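PDB 6BG8: Ice-binding protein 1 from Shewanella frigidimarina, which binds ice and inhibits growth of its crystals, attaching this bacterium to ice, the chain here being its C-terminal ice-binding domain. Local coordinates for residues F203-A214 with F221-N232; S19-G27 with S43-G51. All coordinates share one frame; numbering follows the deposited sequence.

How the interactions relate
From the N terminus, residues 19-27 run through strand 21-24, and after strands 29-31 and 34-37 the chain returns as 43-51, so interaction 2 closes one coil of the beta-solenoid. Helix 84-103 and most of the remaining coils follow before interaction 1, which joins 203-214 to 221-232 across six intervening residues. The two loops are therefore in series and neither encloses the other. In space they adjoin: strand 226-229 of interaction 1 lies beside strand 21-24 of interaction 2, giving the parallel order 45-46, 21-24, 226-229, 208-210. Asp-225 with Gln-20 and Asp-230 with Thr-25 link the C-terminal and N-terminal coils.

Interaction 1 (F203-A214 with F221-N232); sequences FAWSEVNVRTGA and FAVTDQVTLDAN. With PO4 (phosphate ion), chain H.
Thr-212 OG1 donates a short 2.6 Å hydrogen bond to Asp-230 OD2, approaching from above the carboxylate plane. The bond joins successive coils of a parallel beta-solenoid, the ice-binding fold, and Thr-212 belongs to its probable ice-binding T-A/G-X-T/N motif. Asp-230 is itself steadied by Thr-25, which bonds its other oxygen. Glu-207 OE1 is gripped from opposite faces of its carboxylate by Gln-226 NE2 (2.9 Å) and Asn-209 ND2, which holds the acid in place. Asn-232 ND2 spans the type II turn 211-214, donating to Arg-211 O at 2.9 Å and to Ala-214 O. On the outer side Arg-211 NE and NH2 hold a phosphate, probably from the crystallisation liquor, that Thr-194 and Ala-166 also bind. Trp-205 O accepts both Thr-224 N and, at 2.7 Å, Thr-224 OG1, from opposite faces of its carbonyl plane; Thr-224 chi1 of 68° turns the hydroxyl to that oxygen. Strands 208-210 and 226-229 run 3° from parallel, linked by bonds such as Thr-228 N to Val-208 O; the register slips by one residue between Ala-204/Ala-222 and Val-208/Val-227. Inside, Val-210 CG2 meets Leu-229 CD2 at 3.7 Å, and Phe-203 and Phe-221 form an offset stack, planes 26° apart, against helix 84-103. At the far end Val-223 CG1 lies 3.6 Å from Trp-205 CZ3, while Thr-224 CG2 sits over the indole face, 3.4 Å from Trp-205 CE2.

Interaction 2 (S19-G27 with S43-G51); sequences SQAITTTSG and SYYAGFTPG
Ile-22 O is approached by three groups of the neighbouring coil: Ala-46 N donates a 3.2 Å hydrogen bond in the carbonyl plane, Tyr-45 CA makes a CH...O contact, and the edge of the Phe-48 ring reaches it through CE2. This is parallel pairing at the border of the beta-solenoid's seven-stranded sheet, where the short, weakly bonded strand 45-46 is outermost. Thr-24 N returns a 2.9 Å bond to Ala-46 O, which also receives a CH...O contact from Thr-23 CA. One residue further on, Gly-47, with phi of 93°, brings its CA to 3.3 Å from Thr-24 O. Ile-22 and Tyr-45 lie side by side on the inner face, Ile-22 CB 4.0 Å from Tyr-45 CE1; the tyrosine hydroxyl bonds Tyr-66 O, and Phe-57 packs on both Tyr-45 and Phe-48. At the start of the pairing Tyr-44 CB covers Gln-20 O, a carbonyl buried without a polar partner. Thr-24 carries OG1 anti to its N (chi1 -175°), toward Ser-28 and Thr-25 O, leaving the methyl to the aromatic side: Thr-24 CG2 stands 3.6 Å from the centroid of the Phe-48 ring, 10° off its normal.

Interaction 1 (F203-A214 with F221-N232)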
ATOM      1  N   PHE A 203       1.782  -4.457  -0.187  1.00  6.64           N
ATOM      2  CA  PHE A 203       2.958  -4.824   0.608  1.00  7.55           C
ATOM      3  C   PHE A 203       4.012  -5.382  -0.348  1.00  7.45           C
ATOM      4  O   PHE A 203       4.073  -6.591  -0.592  1.00  8.96           O
ATOM      5  CB  PHE A 203       2.601  -5.851   1.683  1.00  5.97           C
ATOM      6  CG  PHE A 203       1.715  -5.313   2.768  1.00  6.90           C
ATOM      7  CD1 PHE A 203       0.352  -5.134   2.545  1.00 10.91           C
ATOM      8  CD2 PHE A 203       2.239  -5.021   4.025  1.00 10.16           C
ATOM      9  CE1 PHE A 203      -0.469  -4.653   3.550  1.00  9.28           C
ATOM     10  CE2 PHE A 203       1.425  -4.536   5.032  1.00  8.61           C
ATOM     11  CZ  PHE A 203       0.069  -4.356   4.793  1.00  5.95           C
ATOM     12  N   ALA A 204       4.836  -4.492  -0.903  1.00  4.92           N
ATOM     13  CA  ALA A 204       5.920  -4.896  -1.790  1.00  4.67           C
ATOM     14  C   ALA A 204       7.187  -5.099  -0.974  1.00  6.35           C
ATOM     15  O   ALA A 204       7.558  -4.233  -0.177  1.00  7.76           O
ATOM     16  CB  ALA A 204       6.164  -3.843  -2.871  1.00  6.99           C
ATOM     17  N   TRP A 205       7.842  -6.247  -1.161  1.00  7.18           N
ATOM     18  CA  TRP A 205       9.071  -6.484  -0.411  1.00  5.65           C
ATOM     19  C   TRP A 205      10.137  -5.468  -0.781  1.00  8.26           C
ATOM     20  O   TRP A 205      10.856  -4.966   0.091  1.00  7.35           O
ATOM     21  CB  TRP A 205       9.596  -7.901  -0.652  1.00  7.25           C
ATOM     22  CG  TRP A 205      10.878  -8.134   0.084  1.00 10.17           C
ATOM     23  CD1 TRP A 205      12.143  -8.163  -0.442  1.00  8.54           C
ATOM     24  CD2 TRP A 205      11.025  -8.344   1.493  1.00  9.51           C
ATOM     25  NE1 TRP A 205      13.063  -8.389   0.556  1.00 10.33           N
ATOM     26  CE2 TRP A 205      12.404  -8.500   1.752  1.00  9.27           C
ATOM     27  CE3 TRP A 205      10.124  -8.413   2.562  1.00  9.76           C
ATOM     28  CZ2 TRP A 205      12.903  -8.733   3.035  1.00 12.45           C
ATOM     29  CZ3 TRP A 205      10.627  -8.649   3.846  1.00  9.88           C
ATOM     30  CH2 TRP A 205      12.000  -8.798   4.064  1.00 10.56           C
ATOM     31  N   SER A 206      10.255  -5.148  -2.071  1.00  6.59           N
ATOM     32  CA  SER A 206      11.257  -4.192  -2.520  1.00  8.75           C
ATOM     33  C   SER A 206      10.686  -2.781  -2.585  1.00  4.97           C
ATOM     34  O   SER A 206      10.774  -2.040  -1.604  1.00  8.55           O
ATOM     35  CB  SER A 206      11.817  -4.605  -3.884  1.00  9.18           C
ATOM     36  OG  SER A 206      10.771  -4.929  -4.775  1.00  8.24           O
ATOM     37  N   GLU A 207      10.087  -2.401  -3.715  1.00  6.20           N
ATOM     38  CA  GLU A 207       9.638  -1.029  -3.918  1.00  4.54           C
ATOM     39  C   GLU A 207       8.265  -1.001  -4.581  1.00  6.06           C
ATOM     40  O   GLU A 207       7.834  -1.969  -5.208  1.00  7.88           O
ATOM     41  CB  GLU A 207      10.638  -0.236  -4.779  1.00  7.25           C
ATOM     42  CG  GLU A 207      10.903  -0.827  -6.160  1.00  6.76           C
ATOM     43  CD  GLU A 207      11.913  -0.019  -6.976  1.00 13.25           C
ATOM     44  OE1 GLU A 207      11.830   1.228  -6.976  1.00  9.21           O
ATOM     45  OE2 GLU A 207      12.787  -0.638  -7.627  1.00 15.76           O
ATOM     46  N   VAL A 208       7.595   0.146  -4.451  1.00  6.18           N
ATOM     47  CA  VAL A 208       6.342   0.426  -5.147  1.00  5.71           C
ATOM     48  C   VAL A 208       6.575   1.622  -6.057  1.00  4.17           C
ATOM     49  O   VAL A 208       7.038   2.674  -5.597  1.00  6.21           O
ATOM     50  CB  VAL A 208       5.189   0.718  -4.166  1.00  5.48           C
ATOM     51  CG1 VAL A 208       3.884   0.940  -4.933  1.00  3.92           C
ATOM     52  CG2 VAL A 208       5.041  -0.402  -3.138  1.00  9.18           C
ATOM     53  N   ASN A 209       6.263   1.467  -7.341  1.00  5.07           N
ATOM     54  CA  ASN A 209       6.403   2.555  -8.306  1.00  6.00           C
ATOM     55  C   ASN A 209       5.027   2.835  -8.887  1.00  6.21           C
ATOM     56  O   ASN A 209       4.497   2.019  -9.647  1.00  6.17           O
ATOM     57  CB  ASN A 209       7.400   2.198  -9.411  1.00  7.76           C
ATOM     58  CG  ASN A 209       8.743   1.696  -8.867  1.00  7.58           C
ATOM     59  OD1 ASN A 209       9.332   0.762  -9.419  1.00 12.87           O
ATOM     60  ND2 ASN A 209       9.232   2.319  -7.801  1.00 13.79           N
ATOM     61  N   VAL A 210       4.447   3.982  -8.534  1.00  6.67           N
ATOM     62  CA  VAL A 210       3.148   4.398  -9.053  1.00  6.41           C
ATOM     63  C   VAL A 210       3.397   5.349 -10.216  1.00  7.61           C
ATOM     64  O   VAL A 210       4.057   6.381 -10.051  1.00 10.72           O
ATOM     65  CB  VAL A 210       2.290   5.062  -7.964  1.00  6.62           C
ATOM     66  CG1 VAL A 210       0.841   5.201  -8.441  1.00  6.87           C
ATOM     67  CG2 VAL A 210       2.379   4.265  -6.655  1.00  5.24           C
ATOM     68  N   ARG A 211       2.884   5.001 -11.391  1.00  5.79           N
ATOM     69  CA  ARG A 211       3.250   5.720 -12.599  1.00  7.47           C
ATOM     70  C   ARG A 211       2.268   6.864 -12.854  1.00  6.15           C
ATOM     71  O   ARG A 211       1.219   6.972 -12.216  1.00  7.61           O
ATOM     72  CB  ARG A 211       3.343   4.742 -13.778  1.00  7.30           C
ATOM     73  CG  ARG A 211       4.546   3.800 -13.613  1.00  6.71           C
ATOM     74  CD  ARG A 211       4.518   2.591 -14.510  1.00 10.00           C
ATOM     75  NE  ARG A 211       4.493   2.916 -15.933  1.00 13.84           N
ATOM     76  CZ  ARG A 211       5.567   3.243 -16.646  1.00 17.57           C
ATOM     77  NH1 ARG A 211       6.761   3.318 -16.065  1.00 17.65           N
ATOM     78  NH2 ARG A 211       5.442   3.508 -17.936  1.00 13.04           N
ATOM     79  N   THR A 212       2.655   7.743 -13.782  1.00  6.56           N
ATOM     80  CA  THR A 212       2.028   9.040 -14.023  1.00  7.61           C
ATOM     81  C   THR A 212       0.505   8.995 -13.945  1.00  5.45           C
ATOM     82  O   THR A 212      -0.146   8.312 -14.732  1.00  8.75           O
ATOM     83  CB  THR A 212       2.459   9.537 -15.408  1.00  8.81           C
ATOM     84  OG1 THR A 212       3.852   9.255 -15.606  1.00  7.52           O
ATOM     85  CG2 THR A 212       2.238  11.026 -15.525  1.00  8.49           C
ATOM     86  N   GLY A 213      -0.072   9.748 -13.005  1.00  5.81           N
ATOM     87  CA  GLY A 213      -1.501   9.994 -13.004  1.00  6.99           C
ATOM     88  C   GLY A 213      -2.379   8.904 -12.423  1.00  6.79           C
ATOM     89  O   GLY A 213      -3.597   9.097 -12.352  1.00  8.99           O
ATOM     90  N   ALA A 214      -1.815   7.780 -11.991  1.00  7.60           N
ATOM     91  CA  ALA A 214      -2.641   6.735 -11.398  1.00  4.79           C
ATOM     92  C   ALA A 214      -3.304   7.221 -10.112  1.00  7.34           C
ATOM     93  O   ALA A 214      -2.777   8.081  -9.396  1.00  8.32           O
ATOM     94  CB  ALA A 214      -1.806   5.483 -11.116  1.00  6.83           C
ATOM     95  N   PHE A 221       3.110   0.194   0.789  1.00  5.33           N
ATOM     96  CA  PHE A 221       4.210  -0.184   1.672  1.00  7.10           C
ATOM     97  C   PHE A 221       5.353  -0.755   0.845  1.00  8.22           C
ATOM     98  O   PHE A 221       5.142  -1.667   0.038  1.00  6.82           O
ATOM     99  CB  PHE A 221       3.784  -1.250   2.701  1.00  8.48           C
ATOM    100  CG  PHE A 221       2.714  -0.802   3.662  1.00 12.45           C
ATOM    101  CD1 PHE A 221       3.031  -0.020   4.756  1.00 20.40           C
ATOM    102  CD2 PHE A 221       1.398  -1.213   3.499  1.00 11.33           C
ATOM    103  CE1 PHE A 221       2.049   0.379   5.649  1.00 17.94           C
ATOM    104  CE2 PHE A 221       0.410  -0.812   4.388  1.00 15.76           C
ATOM    105  CZ  PHE A 221       0.739  -0.017   5.467  1.00 12.72           C
ATOM    106  N   ALA A 222       6.569  -0.253   1.076  1.00  6.26           N
ATOM    107  CA  ALA A 222       7.783  -0.845   0.520  1.00  7.27           C
ATOM    108  C   ALA A 222       8.628  -1.321   1.696  1.00  6.97           C
ATOM    109  O   ALA A 222       9.170  -0.503   2.445  1.00  6.89           O
ATOM    110  CB  ALA A 222       8.537   0.156  -0.357  1.00  7.72           C
ATOM    111  N   VAL A 223       8.721  -2.641   1.880  1.00  5.82           N
ATOM    112  CA  VAL A 223       9.300  -3.170   3.115  1.00  5.93           C
ATOM    113  C   VAL A 223      10.790  -2.865   3.203  1.00  7.89           C
ATOM    114  O   VAL A 223      11.294  -2.524   4.280  1.00  8.37           O
ATOM    115  CB  VAL A 223       9.024  -4.679   3.240  1.00  6.81           C
ATOM    116  CG1 VAL A 223       9.681  -5.226   4.512  1.00  9.91           C
ATOM    117  CG2 VAL A 223       7.516  -4.945   3.257  1.00  9.64           C
ATOM    118  N   THR A 224      11.527  -2.997   2.094  1.00  7.47           N
ATOM    119  CA  THR A 224      12.972  -2.822   2.138  1.00  7.09           C
ATOM    120  C   THR A 224      13.504  -1.688   1.278  1.00  7.42           C
ATOM    121  O   THR A 224      14.689  -1.365   1.396  1.00 11.08           O
ATOM    122  CB  THR A 224      13.715  -4.109   1.734  1.00  9.83           C
ATOM    123  OG1 THR A 224      13.497  -4.395   0.344  1.00 12.02           O
ATOM    124  CG2 THR A 224      13.255  -5.278   2.579  1.00  9.11           C
ATOM    125  N   ASP A 225      12.688  -1.069   0.428  1.00  6.77           N
ATOM    126  CA  ASP A 225      13.222   0.032  -0.365  1.00  5.20           C
ATOM    127  C   ASP A 225      12.285   1.233  -0.335  1.00  7.43           C
ATOM    128  O   ASP A 225      12.136   1.860   0.716  1.00  8.43           O
ATOM    129  CB  ASP A 225      13.510  -0.414  -1.799  1.00  9.04           C
ATOM    130  CG  ASP A 225      14.383   0.579  -2.556  1.00 11.28           C
ATOM    131  OD1 ASP A 225      14.963   1.483  -1.910  1.00 11.06           O
ATOM    132  OD2 ASP A 225      14.467   0.470  -3.796  1.00 12.32           O
ATOM    133  N   GLN A 226      11.625   1.550  -1.453  1.00  8.13           N
ATOM    134  CA  GLN A 226      11.067   2.885  -1.613  1.00  5.62           C
ATOM    135  C   GLN A 226       9.665   2.840  -2.210  1.00  6.98           C
ATOM    136  O   GLN A 226       9.291   1.909  -2.921  1.00  7.46           O
ATOM    137  CB  GLN A 226      11.956   3.753  -2.513  1.00  6.26           C
ATOM    138  CG  GLN A 226      12.055   3.233  -3.940  1.00  8.24           C
ATOM    139  CD  GLN A 226      12.938   4.091  -4.817  1.00 10.54           C
ATOM    140  OE1 GLN A 226      13.386   5.159  -4.403  1.00 11.22           O
ATOM    141  NE2 GLN A 226      13.208   3.620  -6.033  1.00 10.74           N
ATOM    142  N   VAL A 227       8.909   3.900  -1.952  1.00  7.42           N
ATOM    143  CA  VAL A 227       7.662   4.160  -2.663  1.00  5.43           C
ATOM    144  C   VAL A 227       7.877   5.405  -3.510  1.00  9.91           C
ATOM    145  O   VAL A 227       8.255   6.458  -2.984  1.00  6.11           O
ATOM    146  CB  VAL A 227       6.478   4.364  -1.707  1.00  6.01           C
ATOM    147  CG1 VAL A 227       5.218   4.673  -2.509  1.00  6.14           C
ATOM    148  CG2 VAL A 227       6.256   3.142  -0.819  1.00  7.00           C
ATOM    149  N   THR A 228       7.634   5.301  -4.811  1.00  7.20           N
ATOM    150  CA  THR A 228       7.756   6.458  -5.692  1.00  9.18           C
ATOM    151  C   THR A 228       6.410   6.767  -6.325  1.00  6.63           C
ATOM    152  O   THR A 228       5.690   5.859  -6.745  1.00  8.53           O
ATOM    153  CB  THR A 228       8.820   6.251  -6.790  1.00  7.87           C
ATOM    154  OG1 THR A 228       8.363   5.294  -7.759  1.00  7.83           O
ATOM    155  CG2 THR A 228      10.125   5.790  -6.175  1.00  8.31           C
ATOM    156  N   LEU A 229       6.077   8.056  -6.360  1.00  5.28           N
ATOM    157  CA  LEU A 229       4.877   8.586  -6.988  1.00  7.36           C
ATOM    158  C   LEU A 229       5.239   9.465  -8.173  1.00  9.14           C
ATOM    159  O   LEU A 229       6.276  10.130  -8.184  1.00  8.93           O
ATOM    160  CB  LEU A 229       4.053   9.431  -6.018  1.00  7.10           C
ATOM    161  CG  LEU A 229       3.612   8.832  -4.693  1.00  5.78           C
ATOM    162  CD1 LEU A 229       2.651   9.814  -4.039  1.00 11.17           C
ATOM    163  CD2 LEU A 229       2.947   7.477  -4.945  1.00  6.13           C
ATOM    164  N   ASP A 230       4.350   9.483  -9.154  1.00  8.23           N
ATOM    165  CA  ASP A 230       4.427  10.389 -10.296  1.00  8.00           C
ATOM    166  C   ASP A 230       3.023  10.980 -10.461  1.00  6.74           C
ATOM    167  O   ASP A 230       2.161  10.383 -11.114  1.00  7.85           O
ATOM    168  CB  ASP A 230       4.915   9.650 -11.539  1.00  6.14           C
ATOM    169  CG  ASP A 230       5.106  10.567 -12.738  1.00  7.66           C
ATOM    170  OD1 ASP A 230       4.835  11.789 -12.631  1.00  9.01           O
ATOM    171  OD2 ASP A 230       5.533  10.054 -13.792  1.00 10.68           O
ATOM    172  N   ALA A 231       2.790  12.136  -9.835  1.00  6.34           N
ATOM    173  CA  ALA A 231       1.536  12.881  -9.979  1.00  9.21           C
ATOM    174  C   ALA A 231       0.313  12.003  -9.703  1.00  8.00           C
ATOM    175  O   ALA A 231      -0.571  11.838 -10.546  1.00  8.03           O
ATOM    176  CB  ALA A 231       1.442  13.508 -11.376  1.00  7.27           C
ATOM    177  N   ASN A 232       0.260  11.446  -8.492  1.00  6.30           N
ATOM    178  CA  ASN A 232      -0.782  10.494  -8.142  1.00  6.55           C
ATOM    179  C   ASN A 232      -1.710  11.055  -7.080  1.00  9.23           C
ATOM    180  O   ASN A 232      -1.289  11.785  -6.184  1.00  8.22           O
ATOM    181  CB  ASN A 232      -0.188   9.190  -7.615  1.00  6.66           C
ATOM    182  CG  ASN A 232       0.795   8.581  -8.569  1.00 10.69           C
ATOM    183  OD1 ASN A 232       1.965   8.394  -8.236  1.00  8.05           O
ATOM    184  ND2 ASN A 232       0.333   8.284  -9.779  1.00  5.93           N
TER
HETATM  185  P   PO4 H 306       1.834   2.164 -18.665  1.00 11.83           P
HETATM  186  O1  PO4 H 306       1.643   0.719 -19.052  1.00 15.77           O
HETATM  187  O2  PO4 H 306       3.024   2.738 -19.405  1.00 14.30           O
HETATM  188  O3  PO4 H 306       2.133   2.283 -17.180  1.00 11.68           O
HETATM  189  O4  PO4 H 306       0.577   2.924 -19.026  1.00 12.28           O
HETATM  190  O   HOH W   1      14.116  -2.006  -4.846  1.00 17.65           O
HETATM  191  O   HOH W   2       6.778   6.337  -9.651  1.00  7.27           O
HETATM  192  O   HOH W   3       5.764   7.289 -14.050  1.00 10.07           O

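Interaction 2 (S19-G27 with S43-G51)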
ATOM      1  N   SER A  19      10.954   1.694   3.775  1.00  7.57           N
ATOM      2  CA  SER A  19      12.219   1.594   4.495  1.00  5.90           C
ATOM      3  C   SER A  19      13.153   2.751   4.151  1.00  7.67           C
ATOM      4  O   SER A  19      13.746   3.369   5.044  1.00  5.17           O
ATOM      5  CB  SER A  19      12.891   0.258   4.175  1.00  7.20           C
ATOM      6  OG  SER A  19      14.233   0.239   4.631  1.00  5.68           O
ATOM      7  N   GLN A  20      13.316   3.053   2.863  1.00  4.72           N
ATOM      8  CA  GLN A  20      14.423   3.903   2.422  1.00  6.35           C
ATOM      9  C   GLN A  20      14.000   5.299   2.000  1.00  9.81           C
ATOM     10  O   GLN A  20      14.664   6.276   2.360  1.00  7.26           O
ATOM     11  CB  GLN A  20      15.163   3.247   1.247  1.00  4.97           C
ATOM     12  CG  GLN A  20      15.906   1.967   1.606  1.00  4.58           C
ATOM     13  CD  GLN A  20      16.969   2.201   2.634  1.00  4.88           C
ATOM     14  OE1 GLN A  20      17.931   2.926   2.384  1.00 10.13           O
ATOM     15  NE2 GLN A  20      16.816   1.573   3.802  1.00  6.86           N
ATOM     16  N   ALA A  21      12.914   5.425   1.249  1.00  4.56           N
ATOM     17  CA  ALA A  21      12.567   6.726   0.679  1.00  2.77           C
ATOM     18  C   ALA A  21      11.123   6.719   0.209  1.00  8.02           C
ATOM     19  O   ALA A  21      10.576   5.676  -0.163  1.00  6.66           O
ATOM     20  CB  ALA A  21      13.486   7.094  -0.494  1.00  7.61           C
ATOM     21  N   ILE A  22      10.516   7.901   0.233  1.00  6.62           N
ATOM     22  CA  ILE A  22       9.249   8.159  -0.443  1.00  6.40           C
ATOM     23  C   ILE A  22       9.466   9.394  -1.298  1.00  8.54           C
ATOM     24  O   ILE A  22       9.924  10.426  -0.792  1.00  8.07           O
ATOM     25  CB  ILE A  22       8.085   8.372   0.533  1.00  5.79           C
ATOM     26  CG1 ILE A  22       7.819   7.085   1.320  1.00  4.44           C
ATOM     27  CG2 ILE A  22       6.829   8.789  -0.241  1.00  6.73           C
ATOM     28  CD1 ILE A  22       6.862   7.268   2.486  1.00  8.20           C
ATOM     29  N   THR A  23       9.188   9.282  -2.589  1.00  8.97           N
ATOM     30  CA  THR A  23       9.437  10.378  -3.513  1.00  6.45           C
ATOM     31  C   THR A  23       8.214  10.624  -4.380  1.00  8.76           C
ATOM     32  O   THR A  23       7.389   9.731  -4.599  1.00  9.21           O
ATOM     33  CB  THR A  23      10.646  10.110  -4.420  1.00  8.57           C
ATOM     34  OG1 THR A  23      10.302   9.153  -5.426  1.00  8.46           O
ATOM     35  CG2 THR A  23      11.846   9.613  -3.611  1.00  8.91           C
ATOM     36  N   THR A  24       8.122  11.857  -4.890  1.00  7.80           N
ATOM     37  CA  THR A  24       7.058  12.223  -5.810  1.00  9.10           C
ATOM     38  C   THR A  24       7.566  13.263  -6.797  1.00  9.90           C
ATOM     39  O   THR A  24       8.427  14.095  -6.479  1.00  7.89           O
ATOM     40  CB  THR A  24       5.810  12.778  -5.101  1.00  6.62           C
ATOM     41  OG1 THR A  24       4.772  12.997  -6.066  1.00  7.70           O
ATOM     42  CG2 THR A  24       6.109  14.117  -4.429  1.00  7.29           C
ATOM     43  N   THR A  25       7.032  13.186  -8.005  1.00  7.73           N
ATOM     44  CA  THR A  25       7.059  14.315  -8.908  1.00  7.56           C
ATOM     45  C   THR A  25       5.960  15.297  -8.506  1.00  7.55           C
ATOM     46  O   THR A  25       5.174  15.045  -7.589  1.00  8.03           O
ATOM     47  CB  THR A  25       6.857  13.848 -10.343  1.00  7.81           C
ATOM     48  OG1 THR A  25       5.527  13.347 -10.460  1.00  9.67           O
ATOM     49  CG2 THR A  25       7.827  12.732 -10.691  1.00  9.29           C
ATOM     50  N   SER A  26       5.921  16.444  -9.175  1.00  7.84           N
ATOM     51  CA  SER A  26       4.891  17.411  -8.837  1.00  4.77           C
ATOM     52  C   SER A  26       3.516  16.868  -9.234  1.00  8.03           C
ATOM     53  O   SER A  26       3.394  15.973 -10.073  1.00 12.15           O
ATOM     54  CB  SER A  26       5.167  18.748  -9.528  1.00 12.12           C
ATOM     55  OG  SER A  26       5.055  18.605 -10.925  1.00 21.25           O
ATOM     56  N   GLY A  27       2.477  17.396  -8.597  1.00  8.67           N
ATOM     57  CA  GLY A  27       1.116  17.079  -8.979  1.00 10.44           C
ATOM     58  C   GLY A  27       0.443  15.970  -8.205  1.00  8.51           C
ATOM     59  O   GLY A  27      -0.647  15.531  -8.611  1.00  9.56           O
ATOM     60  N   SER A  43      15.668  13.570   5.078  1.00  9.89           N
ATOM     61  CA  SER A  43      16.246  13.998   3.808  1.00  8.75           C
ATOM     62  C   SER A  43      15.928  13.030   2.673  1.00  9.38           C
ATOM     63  O   SER A  43      16.075  13.389   1.498  1.00  8.84           O
ATOM     64  CB  SER A  43      17.757  14.157   3.959  1.00 10.76           C
ATOM     65  OG  SER A  43      18.357  12.938   4.344  1.00 12.19           O
ATOM     66  N   TYR A  44      15.470  11.824   2.983  1.00  8.45           N
ATOM     67  CA  TYR A  44      15.141  10.868   1.940  1.00  7.41           C
ATOM     68  C   TYR A  44      13.720  11.030   1.411  1.00  7.21           C
ATOM     69  O   TYR A  44      13.332  10.288   0.505  1.00  9.84           O
ATOM     70  CB  TYR A  44      15.379   9.435   2.451  1.00  7.95           C
ATOM     71  CG  TYR A  44      16.821   8.997   2.286  1.00  7.75           C
ATOM     72  CD1 TYR A  44      17.825   9.522   3.085  1.00 11.09           C
ATOM     73  CD2 TYR A  44      17.180   8.078   1.305  1.00 10.29           C
ATOM     74  CE1 TYR A  44      19.154   9.117   2.924  1.00  8.35           C
ATOM     75  CE2 TYR A  44      18.492   7.675   1.136  1.00 11.90           C
ATOM     76  CZ  TYR A  44      19.477   8.201   1.951  1.00 12.02           C
ATOM     77  OH  TYR A  44      20.783   7.806   1.776  1.00 15.14           O
ATOM     78  N   TYR A  45      12.936  11.971   1.951  1.00  7.77           N
ATOM     79  CA  TYR A  45      11.744  12.454   1.263  1.00  8.81           C
ATOM     80  C   TYR A  45      12.176  13.357   0.116  1.00 11.76           C
ATOM     81  O   TYR A  45      13.012  14.245   0.306  1.00  9.12           O
ATOM     82  CB  TYR A  45      10.844  13.247   2.216  1.00  8.06           C
ATOM     83  CG  TYR A  45      10.036  12.434   3.198  1.00  7.95           C
ATOM     84  CD1 TYR A  45       8.960  11.656   2.768  1.00  8.43           C
ATOM     85  CD2 TYR A  45      10.324  12.464   4.555  1.00  8.24           C
ATOM     86  CE1 TYR A  45       8.200  10.916   3.676  1.00  7.43           C
ATOM     87  CE2 TYR A  45       9.571  11.724   5.468  1.00  8.85           C
ATOM     88  CZ  TYR A  45       8.509  10.956   5.021  1.00  6.79           C
ATOM     89  OH  TYR A  45       7.761  10.222   5.923  1.00  6.97           O
ATOM     90  N   ALA A  46      11.620  13.135  -1.076  1.00  7.14           N
ATOM     91  CA  ALA A  46      11.943  13.963  -2.235  1.00  7.50           C
ATOM     92  C   ALA A  46      10.674  14.385  -2.958  1.00  8.10           C
ATOM     93  O   ALA A  46       9.758  13.579  -3.157  1.00  8.23           O
ATOM     94  CB  ALA A  46      12.878  13.234  -3.213  1.00 10.76           C
ATOM     95  N   GLY A  47      10.628  15.658  -3.358  1.00  8.02           N
ATOM     96  CA  GLY A  47       9.553  16.172  -4.175  1.00  6.94           C
ATOM     97  C   GLY A  47       8.403  16.787  -3.413  1.00  6.42           C
ATOM     98  O   GLY A  47       7.498  17.351  -4.044  1.00  9.08           O
ATOM     99  N   PHE A  48       8.401  16.695  -2.084  1.00  8.03           N
ATOM    100  CA  PHE A  48       7.307  17.207  -1.273  1.00  9.17           C
ATOM    101  C   PHE A  48       7.614  18.620  -0.787  1.00 10.87           C
ATOM    102  O   PHE A  48       8.764  19.073  -0.785  1.00 14.56           O
ATOM    103  CB  PHE A  48       7.039  16.286  -0.079  1.00  8.71           C
ATOM    104  CG  PHE A  48       6.581  14.912  -0.471  1.00  9.52           C
ATOM    105  CD1 PHE A  48       5.241  14.668  -0.726  1.00 11.45           C
ATOM    106  CD2 PHE A  48       7.491  13.868  -0.600  1.00  9.44           C
ATOM    107  CE1 PHE A  48       4.806  13.395  -1.091  1.00  9.11           C
ATOM    108  CE2 PHE A  48       7.071  12.599  -0.970  1.00  7.95           C
ATOM    109  CZ  PHE A  48       5.720  12.363  -1.217  1.00  7.76           C
ATOM    110  N   THR A  49       6.563  19.313  -0.369  1.00  9.95           N
ATOM    111  CA  THR A  49       6.655  20.710   0.054  1.00  7.76           C
ATOM    112  C   THR A  49       6.291  20.844   1.524  1.00  8.60           C
ATOM    113  O   THR A  49       5.094  20.771   1.864  1.00 10.89           O
ATOM    114  CB  THR A  49       5.721  21.578  -0.783  1.00 10.42           C
ATOM    115  OG1 THR A  49       5.915  21.281  -2.171  1.00  9.39           O
ATOM    116  CG2 THR A  49       5.994  23.054  -0.515  1.00  8.98           C
ATOM    117  N   PRO A  50       7.256  21.038   2.425  1.00 15.57           N
ATOM    118  CA  PRO A  50       6.915  21.215   3.843  1.00  7.11           C
ATOM    119  C   PRO A  50       5.879  22.315   4.036  1.00  9.90           C
ATOM    120  O   PRO A  50       5.951  23.387   3.423  1.00 11.50           O
ATOM    121  CB  PRO A  50       8.260  21.576   4.487  1.00 12.60           C
ATOM    122  CG  PRO A  50       9.271  20.897   3.617  1.00 13.48           C
ATOM    123  CD  PRO A  50       8.715  21.009   2.206  1.00 14.65           C
ATOM    124  N   GLY A  51       4.894  22.032   4.878  1.00 10.55           N
ATOM    125  CA  GLY A  51       3.812  22.954   5.143  1.00 10.01           C
ATOM    126  C   GLY A  51       4.086  23.842   6.337  1.00 15.07           C
ATOM    127  O   GLY A  51       5.226  24.018   6.774  1.00 12.07           O
TER